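Local coordinates for urea carboxylase (Thermus thermophilus, PDB 3OEP), which is of uncertain function, a KipI-KipA homologue with cyclophilin-like domains that is apparently not an allophanate hydrolase and may bind ATP, at residues Glu11-Glu16 with Leu126-Pro131. Sequence-based numbering, arbitrary orientation.
Sequences EGVSEE and LAEVEP
Val13 meets Ala127 through a single methyl-to-methyl approach, with Val13 CG1 3.7 Å from Ala127 CB. The valine torsion accounts for this choice of branch: CG1 lies anti to the backbone N (chi1 -177°), which puts it beside the Ala127 methyl, whereas CG2, beside that N, makes no comparably close approach to 126-131. Tyr115 of strand 112-117 touches both Val13 and Ala127, and Val155 also packs on Val13, so the small apolar patch continues beyond the pair. Glu128, which follows a cis peptide bond, borders it. Its CG passes 4.4 Å from Val13 CG1, and from there an extended chi2 (175°) carries the carboxylate out to a water. No direct hydrogen bond joins the segments; Val13 O and Glu128 OE2 stand 4.3 Å apart, and this water links them. It donates to Glu128 OE2 at 2.7 Å, but its bond to Val13 O is weak at 3.4 Å, so the bridge is lopsided. Just beyond, Ser14 is the N-cap of helix 15-30, its OG hydrogen-bonded to Ala17 N. With only 98 Å² buried, the contact is a light junction between the loop leading into that helix and the end of strand 124-127, in the cyclophilin-like fold of carboxyltransferase subdomain C and D.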
loop_
_atom_site.group_PDB
_atom_site.type_symbol
_atom_site.label_atom_id
_atom_site.label_comp_id
_atom_site.label_asym_id
_atom_site.label_seq_id
_atom_site.Cartn_x
_atom_site.Cartn_y
_atom_site.Cartn_z
ATOM N N GLU A 11 -6.411 24.980 4.503
ATOM C CA GLU A 11 -6.578 24.039 5.605
ATOM C C GLU A 11 -8.008 23.519 5.691
ATOM O O GLU A 11 -8.942 24.117 5.147
ATOM C CB GLU A 11 -6.187 24.695 6.937
ATOM N N GLY A 12 -8.160 22.386 6.370
ATOM C CA GLY A 12 -9.471 21.828 6.679
ATOM C C GLY A 12 -10.267 21.372 5.475
ATOM O O GLY A 12 -9.708 21.038 4.426
ATOM N N VAL A 13 -11.585 21.358 5.640
ATOM C CA VAL A 13 -12.499 21.010 4.567
ATOM C C VAL A 13 -12.884 22.293 3.836
ATOM O O VAL A 13 -13.848 22.974 4.203
ATOM C CB VAL A 13 -13.744 20.279 5.115
ATOM C CG1 VAL A 13 -14.662 19.854 3.974
ATOM C CG2 VAL A 13 -13.317 19.070 5.942
ATOM N N SER A 14 -12.088 22.639 2.831
ATOM C CA SER A 14 -12.313 23.821 2.014
ATOM C C SER A 14 -12.624 23.347 0.608
ATOM O O SER A 14 -11.794 22.693 -0.021
ATOM C CB SER A 14 -11.064 24.707 2.005
ATOM O OG SER A 14 -11.088 25.626 0.926
ATOM N N GLU A 15 -13.817 23.665 0.116
ATOM C CA GLU A 15 -14.203 23.254 -1.226
ATOM C C GLU A 15 -13.258 23.812 -2.296
ATOM O O GLU A 15 -12.826 23.073 -3.179
ATOM C CB GLU A 15 -15.650 23.649 -1.536
ATOM C CG GLU A 15 -16.139 23.169 -2.902
ATOM C CD GLU A 15 -17.612 23.461 -3.161
ATOM O OE1 GLU A 15 -18.361 23.737 -2.197
ATOM O OE2 GLU A 15 -18.020 23.414 -4.340
ATOM N N GLU A 16 -12.919 25.097 -2.221
ATOM C CA GLU A 16 -12.094 25.688 -3.267
ATOM C C GLU A 16 -10.653 25.163 -3.218
ATOM O O GLU A 16 -10.036 24.955 -4.255
ATOM C CB GLU A 16 -12.154 27.220 -3.224
ATOM C CG GLU A 16 -11.362 27.946 -4.308
ATOM C CD GLU A 16 -11.550 27.407 -5.728
ATOM O OE1 GLU A 16 -12.695 27.349 -6.224
ATOM O OE2 GLU A 16 -10.530 27.058 -6.358
ATOM N N LEU A 126 -16.211 11.788 2.570
ATOM C CA LEU A 126 -17.229 12.725 2.115
ATOM C C LEU A 126 -17.505 13.798 3.164
ATOM O O LEU A 126 -17.474 13.521 4.356
ATOM C CB LEU A 126 -18.521 11.959 1.857
ATOM C CG LEU A 126 -18.457 10.842 0.818
ATOM C CD1 LEU A 126 -19.447 9.729 1.158
ATOM C CD2 LEU A 126 -18.736 11.407 -0.544
ATOM N N ALA A 127 -17.789 15.015 2.709
ATOM C CA ALA A 127 -18.176 16.110 3.605
ATOM C C ALA A 127 -19.168 16.989 2.846
ATOM O O ALA A 127 -19.174 16.943 1.615
ATOM C CB ALA A 127 -16.936 16.918 4.036
ATOM N N GLU A 128 -20.010 17.786 3.516
ATOM C CA GLU A 128 -20.055 17.979 4.972
ATOM C C GLU A 128 -21.279 17.346 5.628
ATOM O O GLU A 128 -22.420 17.574 5.205
ATOM C CB GLU A 128 -20.124 19.479 5.298
ATOM C CG GLU A 128 -18.930 20.297 4.841
ATOM C CD GLU A 128 -19.098 21.799 5.074
ATOM O OE1 GLU A 128 -20.189 22.255 5.501
ATOM O OE2 GLU A 128 -18.128 22.533 4.807
ATOM N N VAL A 129 -21.041 16.609 6.706
ATOM C CA VAL A 129 -22.110 16.150 7.592
ATOM C C VAL A 129 -22.778 17.364 8.251
ATOM O O VAL A 129 -22.102 18.311 8.679
ATOM C CB VAL A 129 -21.543 15.183 8.676
ATOM C CG1 VAL A 129 -22.579 14.860 9.750
ATOM C CG2 VAL A 129 -21.040 13.901 8.035
ATOM N N GLU A 130 -24.110 17.345 8.306
ATOM C CA GLU A 130 -24.874 18.410 8.959
ATOM C C GLU A 130 -24.374 18.625 10.385
ATOM O O GLU A 130 -24.077 17.664 11.078
ATOM C CB GLU A 130 -26.364 18.058 9.009
ATOM C CG GLU A 130 -27.071 18.081 7.660
ATOM C CD GLU A 130 -27.199 19.480 7.081
ATOM O OE1 GLU A 130 -27.780 20.355 7.753
ATOM O OE2 GLU A 130 -26.729 19.698 5.946
ATOM N N PRO A 131 -24.285 19.892 10.833
ATOM C CA PRO A 131 -23.816 20.166 12.193
ATOM C C PRO A 131 -24.448 19.301 13.291
ATOM O O PRO A 131 -23.733 18.802 14.162
ATOM C CB PRO A 131 -24.184 21.637 12.386
ATOM C CG PRO A 131 -24.058 22.214 11.013
ATOM C CD PRO A 131 -24.553 21.139 10.089
HETATM O O HOH W 1 -16.754 22.312 2.551
#